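Local coordinates for uricase (Arthrobacter globiformis, PDB 2YZC), which catalyses the oxidation of uric acid to 5-hydroxyisourate, which is processed further to (S)-allantoin, at residues A[40-45]-A[86-91]; A[148-153]-A[208-213]; A[154-159]-A[250-255]. All coordinates share one frame; numbering follows the deposited sequence.

The three contacts all draw on the same large antiparallel sheet. Contacts 1 and 2 are buried and apolar: each seats a helix, 85-99 or 199-216, on a strand, contact 1 with a phenylalanine ring among aliphatic groups, contact 2 with aliphatic groups alone. Contact 3 is only partly buried, its centre about 23 Å from that of the chain, and joins two strands, mixing a lysine, a threonine and a histidine ring with one leucine. Contacts 2 and 3 share strand 143-157 and touch where Leu211 CD1 meets Val155 CG1 at 3.8 Å; both also reach the third subunit. Contacts 1 and 3 stand on opposite sides of the chain's centre, and contact 3 includes the ligand-pocket residue His251.

Contact 1. Residues A[40-45]-A[86-91]; sequences QDLNVT and EEFLLR
Leu42 is the first residue of 40-45 to meet the helix segment 86-91, and its partner is the ring of Phe88. Its CG sits beside the backbone N (chi1 -57°), from where the branch extends until Leu42 CD1 comes 4.0 Å from Phe88 CD2. The methyl approaches the ring obliquely, and the two side chains slide past each other in opposite directions. Phe88 has its CG anti to its own backbone N (chi1 -177°), which carries the ring out from the helix to the strand. Two residues on, Val44 points the same way as Leu42, as strand alternation requires, and divides its two methyls between two partners. Val44 CG2 meets the edge of the ring near its plane, 4.3 Å from Phe88 CE2, whereas Val44 CG1 reaches Leu89 CD2 at 4.4 Å. The ring is thus contacted by both strand residues. The short segment axes lie 10.9 Å apart and run within 28° of parallel. Within the sheet, strand 38-50 lies between strands 13-31 and 103-117, and Asp41 ties it to both through Arg26 and Trp115. On the helix side, Phe88 also meets the ring of Phe82, while Leu89 packs on Ala135 of strand 131-140 and Leu90 on Ile146 of strand 143-157. Helix 85-99 therefore lies across these three strands of the antiparallel sheet, consistent with the tunnelling fold of the uricase family.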
ATOM      1  N   GLN A  40     -10.922  19.947 -10.714  1.00 21.31           N
ATOM      2  CA  GLN A  40     -11.251  19.702  -9.310  1.00 21.00           C
ATOM      3  C   GLN A  40     -11.286  18.176  -9.224  1.00 21.85           C
ATOM      4  O   GLN A  40     -11.989  17.521  -9.992  1.00 22.60           O
ATOM      5  CB  GLN A  40     -12.595  20.337  -8.940  1.00 20.96           C
ATOM      6  CG  GLN A  40     -12.498  21.861  -8.792  1.00 20.74           C
ATOM      7  CD  GLN A  40     -13.848  22.519  -8.592  1.00 24.00           C
ATOM      8  OE1 GLN A  40     -14.157  23.032  -7.514  1.00 25.14           O
ATOM      9  NE2 GLN A  40     -14.665  22.499  -9.631  1.00 19.10           N
ATOM     10  N   ASP A  41     -10.505  17.617  -8.305  1.00 19.58           N
ATOM     11  CA  ASP A  41     -10.373  16.166  -8.174  1.00 21.35           C
ATOM     12  C   ASP A  41     -10.706  15.752  -6.740  1.00 19.83           C
ATOM     13  O   ASP A  41      -9.989  16.120  -5.812  1.00 18.83           O
ATOM     14  CB  ASP A  41      -8.919  15.797  -8.523  1.00 20.86           C
ATOM     15  CG  ASP A  41      -8.715  14.312  -8.773  1.00 27.79           C
ATOM     16  OD1 ASP A  41      -9.615  13.507  -8.455  1.00 27.62           O
ATOM     17  OD2 ASP A  41      -7.626  13.950  -9.287  1.00 27.46           O
ATOM     18  N   LEU A  42     -11.779  14.978  -6.570  1.00 17.91           N
ATOM     19  CA  LEU A  42     -12.227  14.541  -5.245  1.00 17.77           C
ATOM     20  C   LEU A  42     -12.491  13.039  -5.083  1.00 18.87           C
ATOM     21  O   LEU A  42     -12.774  12.335  -6.052  1.00 18.22           O
ATOM     22  CB  LEU A  42     -13.531  15.262  -4.867  1.00 19.03           C
ATOM     23  CG  LEU A  42     -13.605  16.790  -4.836  1.00 18.82           C
ATOM     24  CD1 LEU A  42     -15.049  17.220  -4.550  1.00 20.23           C
ATOM     25  CD2 LEU A  42     -12.667  17.329  -3.775  1.00 19.09           C
ATOM     26  N   ASN A  43     -12.401  12.575  -3.835  1.00 16.47           N
ATOM     27  CA  ASN A  43     -12.701  11.191  -3.465  1.00 16.89           C
ATOM     28  C   ASN A  43     -13.805  11.412  -2.427  1.00 18.88           C
ATOM     29  O   ASN A  43     -13.519  11.770  -1.280  1.00 18.22           O
ATOM     30  CB  ASN A  43     -11.491  10.516  -2.808  1.00 17.55           C
ATOM     31  CG  ASN A  43     -11.704   9.029  -2.581  1.00 19.76           C
ATOM     32  OD1 ASN A  43     -11.034   8.408  -1.747  1.00 23.02           O
ATOM     33  ND2 ASN A  43     -12.629   8.444  -3.331  1.00 16.00           N
ATOM     34  N   VAL A  44     -15.054  11.191  -2.832  1.00 17.65           N
ATOM     35  CA  VAL A  44     -16.219  11.448  -1.979  1.00 17.03           C
ATOM     36  C   VAL A  44     -16.894  10.250  -1.316  1.00 17.77           C
ATOM     37  O   VAL A  44     -17.066   9.197  -1.919  1.00 17.06           O
ATOM     38  CB  VAL A  44     -17.301  12.206  -2.797  1.00 18.47           C
ATOM     39  CG1 VAL A  44     -18.456  12.633  -1.901  1.00 16.83           C
ATOM     40  CG2 VAL A  44     -16.666  13.419  -3.491  1.00 17.43           C
ATOM     41  N   THR A  45     -17.290  10.438  -0.062  1.00 16.90           N
ATOM     42  CA  THR A  45     -17.974   9.397   0.690  1.00 16.92           C
ATOM     43  C   THR A  45     -19.256   9.989   1.267  1.00 18.48           C
ATOM     44  O   THR A  45     -19.241  11.076   1.849  1.00 18.52           O
ATOM     45  CB  THR A  45     -17.095   8.861   1.831  1.00 17.69           C
ATOM     46  OG1 THR A  45     -15.997   8.117   1.278  1.00 17.19           O
ATOM     47  CG2 THR A  45     -17.913   7.956   2.758  1.00 19.47           C
ATOM     48  N   GLU A  86     -15.988  21.893   0.562  1.00 20.31           N
ATOM     49  CA  GLU A  86     -16.927  21.984   1.673  1.00 21.23           C
ATOM     50  C   GLU A  86     -18.330  22.369   1.204  1.00 20.32           C
ATOM     51  O   GLU A  86     -19.323  21.830   1.689  1.00 22.98           O
ATOM     52  CB  GLU A  86     -16.424  22.981   2.723  1.00 21.86           C
ATOM     53  CG  GLU A  86     -15.193  22.494   3.468  1.00 24.07           C
ATOM     54  CD  GLU A  86     -13.881  22.968   2.851  1.00 27.24           C
ATOM     55  OE1 GLU A  86     -13.801  23.108   1.610  1.00 25.74           O
ATOM     56  OE2 GLU A  86     -12.918  23.190   3.621  1.00 29.45           O
ATOM     57  N   GLU A  87     -18.420  23.298   0.262  1.00 20.15           N
ATOM     58  CA  GLU A  87     -19.724  23.712  -0.240  1.00 21.82           C
ATOM     59  C   GLU A  87     -20.393  22.598  -1.040  1.00 21.38           C
ATOM     60  O   GLU A  87     -21.619  22.496  -1.075  1.00 19.92           O
ATOM     61  CB  GLU A  87     -19.576  24.986  -1.072  1.00 26.23           C
ATOM     62  CG  GLU A  87     -19.197  26.179  -0.206  1.00 32.28           C
ATOM     63  CD  GLU A  87     -18.736  27.372  -1.006  1.00 35.65           C
ATOM     64  OE1 GLU A  87     -19.572  27.989  -1.699  1.00 39.90           O
ATOM     65  OE2 GLU A  87     -17.529  27.687  -0.945  1.00 35.20           O
ATOM     66  N   PHE A  88     -19.588  21.753  -1.671  1.00 19.80           N
ATOM     67  CA  PHE A  88     -20.132  20.635  -2.431  1.00 18.69           C
ATOM     68  C   PHE A  88     -20.757  19.662  -1.435  1.00 18.31           C
ATOM     69  O   PHE A  88     -21.868  19.174  -1.640  1.00 15.96           O
ATOM     70  CB  PHE A  88     -19.022  19.926  -3.214  1.00 18.19           C
ATOM     71  CG  PHE A  88     -19.515  18.801  -4.088  1.00 20.86           C
ATOM     72  CD1 PHE A  88     -20.471  19.034  -5.076  1.00 21.60           C
ATOM     73  CD2 PHE A  88     -19.008  17.513  -3.940  1.00 22.15           C
ATOM     74  CE1 PHE A  88     -20.915  17.998  -5.908  1.00 19.99           C
ATOM     75  CE2 PHE A  88     -19.443  16.470  -4.763  1.00 22.41           C
ATOM     76  CZ  PHE A  88     -20.399  16.715  -5.752  1.00 21.84           C
ATOM     77  N   LEU A  89     -20.042  19.388  -0.347  1.00 16.39           N
ATOM     78  CA  LEU A  89     -20.548  18.466   0.660  1.00 16.86           C
ATOM     79  C   LEU A  89     -21.818  19.011   1.315  1.00 18.29           C
ATOM     80  O   LEU A  89     -22.748  18.252   1.609  1.00 16.71           O
ATOM     81  CB  LEU A  89     -19.480  18.203   1.729  1.00 18.92           C
ATOM     82  CG  LEU A  89     -18.184  17.520   1.274  1.00 18.26           C
ATOM     83  CD1 LEU A  89     -17.250  17.368   2.467  1.00 18.93           C
ATOM     84  CD2 LEU A  89     -18.489  16.159   0.660  1.00 18.30           C
ATOM     85  N   LEU A  90     -21.857  20.321   1.542  1.00 17.88           N
ATOM     86  CA  LEU A  90     -23.026  20.948   2.159  1.00 19.31           C
ATOM     87  C   LEU A  90     -24.269  20.754   1.293  1.00 21.65           C
ATOM     88  O   LEU A  90     -25.366  20.503   1.803  1.00 20.70           O
ATOM     89  CB  LEU A  90     -22.763  22.441   2.391  1.00 20.40           C
ATOM     90  CG  LEU A  90     -21.860  22.772   3.589  1.00 22.67           C
ATOM     91  CD1 LEU A  90     -21.381  24.217   3.521  1.00 24.33           C
ATOM     92  CD2 LEU A  90     -22.639  22.528   4.878  1.00 26.66           C
ATOM     93  N   ARG A  91     -24.099  20.856  -0.018  1.00 21.55           N
ATOM     94  CA  ARG A  91     -25.230  20.666  -0.907  1.00 23.22           C
ATOM     95  C   ARG A  91     -25.742  19.230  -0.801  1.00 22.19           C
ATOM     96  O   ARG A  91     -26.948  18.996  -0.696  1.00 19.92           O
ATOM     97  CB  ARG A  91     -24.844  20.972  -2.354  1.00 24.57           C
ATOM     98  CG  ARG A  91     -26.037  20.886  -3.289  1.00 28.19           C
ATOM     99  CD  ARG A  91     -25.682  21.108  -4.744  1.00 30.73           C
ATOM    100  NE  ARG A  91     -26.876  20.938  -5.570  1.00 34.90           N
ATOM    101  CZ  ARG A  91     -26.881  20.905  -6.897  1.00 33.43           C
ATOM    102  NH1 ARG A  91     -25.749  21.029  -7.573  1.00 33.23           N
ATOM    103  NH2 ARG A  91     -28.027  20.745  -7.548  1.00 35.34           N
TER

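Contact 2. Residues A[148-153]-A[208-213]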
ATOM      1  N   ALA A 148     -12.157  20.483   8.547  1.00 18.89           N
ATOM      2  CA  ALA A 148     -11.265  20.468   7.392  1.00 17.96           C
ATOM      3  C   ALA A 148      -9.924  19.952   7.887  1.00 18.99           C
ATOM      4  O   ALA A 148      -9.657  19.967   9.083  1.00 17.23           O
ATOM      5  CB  ALA A 148     -11.109  21.877   6.810  1.00 18.29           C
ATOM      6  N   GLY A 149      -9.079  19.482   6.980  1.00 17.44           N
ATOM      7  CA  GLY A 149      -7.798  18.983   7.427  1.00 16.83           C
ATOM      8  C   GLY A 149      -6.777  18.824   6.328  1.00 18.52           C
ATOM      9  O   GLY A 149      -7.042  19.090   5.154  1.00 17.53           O
ATOM     10  N   ILE A 150      -5.591  18.394   6.728  1.00 18.98           N
ATOM     11  CA  ILE A 150      -4.508  18.172   5.791  1.00 20.73           C
ATOM     12  C   ILE A 150      -3.812  16.895   6.227  1.00 20.91           C
ATOM     13  O   ILE A 150      -3.764  16.577   7.417  1.00 20.66           O
ATOM     14  CB  ILE A 150      -3.510  19.352   5.804  1.00 21.47           C
ATOM     15  CG1 ILE A 150      -2.441  19.150   4.725  1.00 23.39           C
ATOM     16  CG2 ILE A 150      -2.865  19.473   7.175  1.00 20.96           C
ATOM     17  CD1 ILE A 150      -1.549  20.361   4.524  1.00 23.08           C
ATOM     18  N   GLU A 151      -3.298  16.143   5.264  1.00 20.71           N
ATOM     19  CA  GLU A 151      -2.597  14.915   5.585  1.00 21.94           C
ATOM     20  C   GLU A 151      -1.559  14.630   4.515  1.00 21.55           C
ATOM     21  O   GLU A 151      -1.567  15.255   3.453  1.00 19.52           O
ATOM     22  CB  GLU A 151      -3.586  13.746   5.699  1.00 23.34           C
ATOM     23  CG  GLU A 151      -4.361  13.430   4.432  1.00 28.77           C
ATOM     24  CD  GLU A 151      -5.525  12.480   4.690  1.00 33.62           C
ATOM     25  OE1 GLU A 151      -6.062  11.902   3.718  1.00 34.14           O
ATOM     26  OE2 GLU A 151      -5.909  12.320   5.866  1.00 35.73           O
ATOM     27  N   GLY A 152      -0.642  13.719   4.824  1.00 22.11           N
ATOM     28  CA  GLY A 152       0.387  13.345   3.870  1.00 22.72           C
ATOM     29  C   GLY A 152       1.449  14.395   3.609  1.00 22.52           C
ATOM     30  O   GLY A 152       2.203  14.284   2.644  1.00 23.71           O
ATOM     31  N   LEU A 153       1.511  15.415   4.457  1.00 23.12           N
ATOM     32  CA  LEU A 153       2.501  16.475   4.302  1.00 22.84           C
ATOM     33  C   LEU A 153       3.701  16.197   5.205  1.00 24.00           C
ATOM     34  O   LEU A 153       3.683  16.505   6.398  1.00 24.24           O
ATOM     35  CB  LEU A 153       1.881  17.827   4.652  1.00 24.39           C
ATOM     36  CG  LEU A 153       2.810  19.042   4.614  1.00 25.48           C
ATOM     37  CD1 LEU A 153       3.511  19.143   3.270  1.00 26.11           C
ATOM     38  CD2 LEU A 153       1.991  20.293   4.890  1.00 28.02           C
ATOM     39  N   GLY A 208      -0.117  27.258   6.011  1.00 19.36           N
ATOM     40  CA  GLY A 208       1.040  28.114   6.211  1.00 19.09           C
ATOM     41  C   GLY A 208       1.411  28.309   7.675  1.00 20.88           C
ATOM     42  O   GLY A 208       2.592  28.354   8.020  1.00 20.52           O
ATOM     43  N   LEU A 209       0.410  28.432   8.541  1.00 19.33           N
ATOM     44  CA  LEU A 209       0.663  28.624   9.969  1.00 21.59           C
ATOM     45  C   LEU A 209       1.292  27.380  10.596  1.00 21.19           C
ATOM     46  O   LEU A 209       2.166  27.480  11.461  1.00 19.27           O
ATOM     47  CB  LEU A 209      -0.638  28.967  10.694  1.00 20.31           C
ATOM     48  CG  LEU A 209      -1.290  30.291  10.287  1.00 23.30           C
ATOM     49  CD1 LEU A 209      -2.678  30.403  10.899  1.00 21.60           C
ATOM     50  CD2 LEU A 209      -0.403  31.445  10.730  1.00 24.19           C
ATOM     51  N   LEU A 210       0.839  26.210  10.162  1.00 19.88           N
ATOM     52  CA  LEU A 210       1.373  24.953  10.680  1.00 19.93           C
ATOM     53  C   LEU A 210       2.828  24.791  10.254  1.00 19.93           C
ATOM     54  O   LEU A 210       3.687  24.444  11.061  1.00 17.84           O
ATOM     55  CB  LEU A 210       0.555  23.766  10.163  1.00 18.64           C
ATOM     56  CG  LEU A 210      -0.895  23.651  10.642  1.00 19.38           C
ATOM     57  CD1 LEU A 210      -1.588  22.514   9.911  1.00 19.21           C
ATOM     58  CD2 LEU A 210      -0.922  23.402  12.147  1.00 17.72           C
ATOM     59  N   LEU A 211       3.092  25.048   8.977  1.00 20.20           N
ATOM     60  CA  LEU A 211       4.442  24.926   8.437  1.00 21.55           C
ATOM     61  C   LEU A 211       5.379  25.913   9.122  1.00 21.47           C
ATOM     62  O   LEU A 211       6.516  25.575   9.456  1.00 21.29           O
ATOM     63  CB  LEU A 211       4.418  25.183   6.930  1.00 20.96           C
ATOM     64  CG  LEU A 211       4.632  24.022   5.947  1.00 24.35           C
ATOM     65  CD1 LEU A 211       4.264  22.687   6.567  1.00 23.85           C
ATOM     66  CD2 LEU A 211       3.818  24.296   4.688  1.00 19.56           C
ATOM     67  N   LYS A 212       4.888  27.132   9.333  1.00 21.56           N
ATOM     68  CA  LYS A 212       5.671  28.186   9.970  1.00 23.50           C
ATOM     69  C   LYS A 212       6.035  27.847  11.410  1.00 23.17           C
ATOM     70  O   LYS A 212       7.187  28.006  11.817  1.00 23.41           O
ATOM     71  CB  LYS A 212       4.902  29.508   9.935  1.00 25.98           C
ATOM     72  CG  LYS A 212       5.609  30.662  10.643  1.00 29.56           C
ATOM     73  CD  LYS A 212       4.754  31.924  10.620  1.00 33.02           C
ATOM     74  CE  LYS A 212       5.404  33.061  11.397  1.00 36.53           C
ATOM     75  NZ  LYS A 212       6.718  33.454  10.815  1.00 40.31           N
ATOM     76  N   ALA A 213       5.054  27.391  12.182  1.00 21.92           N
ATOM     77  CA  ALA A 213       5.295  27.037  13.576  1.00 22.33           C
ATOM     78  C   ALA A 213       6.238  25.843  13.664  1.00 22.11           C
ATOM     79  O   ALA A 213       7.118  25.800  14.522  1.00 23.67           O
ATOM     80  CB  ALA A 213       3.979  26.718  14.276  1.00 20.82           C
TER
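Ile150 and Leu153 of the strand face Leu210 and Leu211 of the helix, with CA atoms 10.2 Å apart for Ile150 and Leu210 and 9.6 Å for Leu153 and Leu211. Gly152 has a positive phi (71°), and this break in the regular alternation probably lets two residues three positions apart both point at the helix. The closer pair is Leu153 and Leu211, which meet tip to tip with Leu153 CD2 at 3.7 Å from Leu211 CD1. With CG anti to the backbone N (chi1 177°), Leu153 reaches out to the helix; Leu211 holds chi1 at -109°, well off a staggered value, and sends its end toward the strand. Beside them Ile150 CG2 touches Leu210 CD1 at 4.3 Å, a lighter contact. All four side chains are buried, and the contact is purely apolar. Leu210 packs as well on Met229 and Val233 of helix 222-236, and Leu211 on Ile118 of the third subunit, so the leucines also serve helix-helix and subunit packing. A pair of helices laid against one face of an antiparallel sheet is the hallmark of the tunnelling fold (T-fold) to which uricases belong.

Contact 3. Residues A[154-159]-A[250-255]; sequences TVLKST and KHHFLV
Thr154 meets Lys250 through its methyl, in a contact between a polar end and an apolar group. Thr154 CG2 lies 3.4 Å from Lys250 NZ and 4.0 Å from Lys250 CE, with the two side chains crossing at about a right angle. The lysine chain bends at its third torsion (chi3 -67°), which helps bring the ammonium to the threonine. The polar ends are joined through a third residue: Asp185 OD1 forms a salt bridge with Lys250 NZ and a hydrogen bond with Thr154 OG1, which is also hydrogen-bonded to Lys129 NZ of the third subunit. A CH-pi contact follows two residues on, where Leu156 CD1 sits over a face of the His252 ring, 4.2 Å from its centroid. That ring is held by a hydrogen bond from His252 ND1 to Lys250 O at 3.0 Å; the oxygen lies in the ring plane, while the donor stands above the carbonyl plane. An alanine in place of His252 would probably leave the carbonyl of Lys250 without this donor and open a gap over the Leu156 methyl. His251, between Lys250 and His252 in sequence, is assigned to the charge relay and makes a weak hydrogen bond to the bound allantoate. Strand 182-192 lies between strands 143-157 and 240-254, so the side chains meet across it, and Leu156 and His252 both pack on its Ala183. Residues 155-157 pair antiparallel with a strand of the third subunit, continuing the sheet across the interface.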
ATOM      1  N   THR A 154       4.746  15.617   4.624  1.00 21.84           N
ATOM      2  CA  THR A 154       5.952  15.270   5.367  1.00 20.14           C
ATOM      3  C   THR A 154       6.911  16.440   5.509  1.00 19.40           C
ATOM      4  O   THR A 154       7.250  17.100   4.521  1.00 18.25           O
ATOM      5  CB  THR A 154       6.672  14.101   4.679  1.00 21.70           C
ATOM      6  OG1 THR A 154       5.759  13.006   4.556  1.00 22.33           O
ATOM      7  CG2 THR A 154       7.889  13.658   5.490  1.00 21.48           C
ATOM      8  N   VAL A 155       7.352  16.695   6.741  1.00 17.07           N
ATOM      9  CA  VAL A 155       8.267  17.792   7.004  1.00 17.39           C
ATOM     10  C   VAL A 155       9.461  17.330   7.823  1.00 18.51           C
ATOM     11  O   VAL A 155       9.406  16.304   8.503  1.00 16.89           O
ATOM     12  CB  VAL A 155       7.567  18.960   7.742  1.00 17.54           C
ATOM     13  CG1 VAL A 155       6.537  19.610   6.818  1.00 19.44           C
ATOM     14  CG2 VAL A 155       6.901  18.457   9.011  1.00 17.03           C
ATOM     15  N   LEU A 156      10.539  18.100   7.751  1.00 16.71           N
ATOM     16  CA  LEU A 156      11.756  17.752   8.462  1.00 17.50           C
ATOM     17  C   LEU A 156      12.640  18.954   8.768  1.00 19.12           C
ATOM     18  O   LEU A 156      12.804  19.855   7.936  1.00 17.97           O
ATOM     19  CB  LEU A 156      12.547  16.733   7.631  1.00 19.80           C
ATOM     20  CG  LEU A 156      13.900  16.211   8.133  1.00 21.02           C
ATOM     21  CD1 LEU A 156      14.201  14.882   7.443  1.00 20.10           C
ATOM     22  CD2 LEU A 156      15.012  17.235   7.868  1.00 20.58           C
ATOM     23  N   LYS A 157      13.196  18.958   9.978  1.00 18.80           N
ATOM     24  CA  LYS A 157      14.125  19.997  10.414  1.00 20.39           C
ATOM     25  C   LYS A 157      15.436  19.246  10.622  1.00 20.68           C
ATOM     26  O   LYS A 157      15.464  18.238  11.332  1.00 19.32           O
ATOM     27  CB  LYS A 157      13.689  20.618  11.744  1.00 22.52           C
ATOM     28  CG  LYS A 157      12.326  21.271  11.712  1.00 28.74           C
ATOM     29  CD  LYS A 157      12.355  22.671  12.311  1.00 30.57           C
ATOM     30  CE  LYS A 157      12.867  22.674  13.729  1.00 30.50           C
ATOM     31  NZ  LYS A 157      12.998  24.062  14.261  1.00 30.22           N
ATOM     32  N   SER A 158      16.509  19.725   9.998  1.00 20.63           N
ATOM     33  CA  SER A 158      17.811  19.074  10.114  1.00 21.80           C
ATOM     34  C   SER A 158      18.535  19.462  11.400  1.00 22.46           C
ATOM     35  O   SER A 158      19.521  18.835  11.781  1.00 24.15           O
ATOM     36  CB  SER A 158      18.676  19.404   8.893  1.00 19.93           C
ATOM     37  OG  SER A 158      18.658  20.791   8.611  1.00 22.24           O
ATOM     38  N   THR A 159      18.046  20.509  12.054  1.00 22.76           N
ATOM     39  CA  THR A 159      18.605  20.968  13.323  1.00 24.01           C
ATOM     40  C   THR A 159      17.528  21.829  13.976  1.00 24.71           C
ATOM     41  O   THR A 159      16.445  21.989  13.418  1.00 25.55           O
ATOM     42  CB  THR A 159      19.917  21.785  13.133  1.00 25.99           C
ATOM     43  OG1 THR A 159      20.560  21.948  14.404  1.00 26.23           O
ATOM     44  CG2 THR A 159      19.630  23.163  12.540  1.00 24.55           C
ATOM     45  N   LYS A 250       9.160  10.399  13.125  1.00 19.63           N
ATOM     46  CA  LYS A 250       9.829   9.474  12.218  1.00 20.33           C
ATOM     47  C   LYS A 250      11.325   9.569  12.438  1.00 19.40           C
ATOM     48  O   LYS A 250      11.988  10.490  11.970  1.00 19.71           O
ATOM     49  CB  LYS A 250       9.448   9.809  10.775  1.00 20.80           C
ATOM     50  CG  LYS A 250       7.933   9.905  10.607  1.00 25.26           C
ATOM     51  CD  LYS A 250       7.483   9.733   9.174  1.00 32.03           C
ATOM     52  CE  LYS A 250       7.928  10.869   8.298  1.00 33.67           C
ATOM     53  NZ  LYS A 250       7.434  10.649   6.913  1.00 38.55           N
ATOM     54  N   HIS A 251      11.837   8.592  13.169  1.00 20.62           N
ATOM     55  CA  HIS A 251      13.239   8.555  13.553  1.00 19.48           C
ATOM     56  C   HIS A 251      14.285   8.459  12.464  1.00 18.87           C
ATOM     57  O   HIS A 251      14.240   7.589  11.600  1.00 19.50           O
ATOM     58  CB  HIS A 251      13.452   7.423  14.558  1.00 21.75           C
ATOM     59  CG  HIS A 251      12.535   7.487  15.741  1.00 21.65           C
ATOM     60  ND1 HIS A 251      11.789   6.407  16.163  1.00 23.70           N
ATOM     61  CD2 HIS A 251      12.242   8.501  16.589  1.00 19.62           C
ATOM     62  CE1 HIS A 251      11.075   6.754  17.221  1.00 21.64           C
ATOM     63  NE2 HIS A 251      11.332   8.019  17.500  1.00 22.21           N
ATOM     64  N   HIS A 252      15.229   9.389  12.526  1.00 19.02           N
ATOM     65  CA  HIS A 252      16.365   9.430  11.622  1.00 19.55           C
ATOM     66  C   HIS A 252      17.520   9.260  12.588  1.00 19.65           C
ATOM     67  O   HIS A 252      17.942  10.214  13.243  1.00 21.48           O
ATOM     68  CB  HIS A 252      16.450  10.781  10.906  1.00 18.21           C
ATOM     69  CG  HIS A 252      15.498  10.907   9.760  1.00 17.40           C
ATOM     70  ND1 HIS A 252      14.133  10.801   9.913  1.00 18.22           N
ATOM     71  CD2 HIS A 252      15.715  11.082   8.434  1.00 19.88           C
ATOM     72  CE1 HIS A 252      13.549  10.903   8.733  1.00 20.24           C
ATOM     73  NE2 HIS A 252      14.486  11.073   7.818  1.00 19.16           N
ATOM     74  N   PHE A 253      17.994   8.026  12.707  1.00 19.64           N
ATOM     75  CA  PHE A 253      19.082   7.715  13.624  1.00 20.18           C
ATOM     76  C   PHE A 253      20.436   8.115  13.072  1.00 20.08           C
ATOM     77  O   PHE A 253      20.779   7.773  11.944  1.00 19.25           O
ATOM     78  CB  PHE A 253      19.079   6.219  13.938  1.00 20.27           C
ATOM     79  CG  PHE A 253      17.835   5.753  14.630  1.00 22.70           C
ATOM     80  CD1 PHE A 253      17.606   6.071  15.967  1.00 24.39           C
ATOM     81  CD2 PHE A 253      16.882   5.006  13.944  1.00 20.80           C
ATOM     82  CE1 PHE A 253      16.441   5.647  16.615  1.00 24.05           C
ATOM     83  CE2 PHE A 253      15.715   4.576  14.580  1.00 20.32           C
ATOM     84  CZ  PHE A 253      15.495   4.897  15.915  1.00 22.89           C
ATOM     85  N   LEU A 254      21.200   8.849  13.875  1.00 21.35           N
ATOM     86  CA  LEU A 254      22.536   9.279  13.483  1.00 20.49           C
ATOM     87  C   LEU A 254      23.364   8.001  13.501  1.00 20.77           C
ATOM     88  O   LEU A 254      23.547   7.390  14.551  1.00 21.39           O
ATOM     89  CB  LEU A 254      23.082  10.282  14.503  1.00 22.38           C
ATOM     90  CG  LEU A 254      24.434  10.947  14.232  1.00 23.30           C
ATOM     91  CD1 LEU A 254      24.343  11.832  13.001  1.00 19.86           C
ATOM     92  CD2 LEU A 254      24.838  11.774  15.452  1.00 26.04           C
ATOM     93  N   VAL A 255      23.858   7.592  12.339  1.00 19.04           N
ATOM     94  CA  VAL A 255      24.629   6.363  12.239  1.00 18.70           C
ATOM     95  C   VAL A 255      25.974   6.437  12.955  1.00 20.12           C
ATOM     96  O   VAL A 255      26.683   7.437  12.866  1.00 19.32           O
ATOM     97  CB  VAL A 255      24.853   5.977  10.752  1.00 19.84           C
ATOM     98  CG1 VAL A 255      25.633   4.671  10.655  1.00 21.43           C
ATOM     99  CG2 VAL A 255      23.495   5.831  10.053  1.00 19.37           C
TER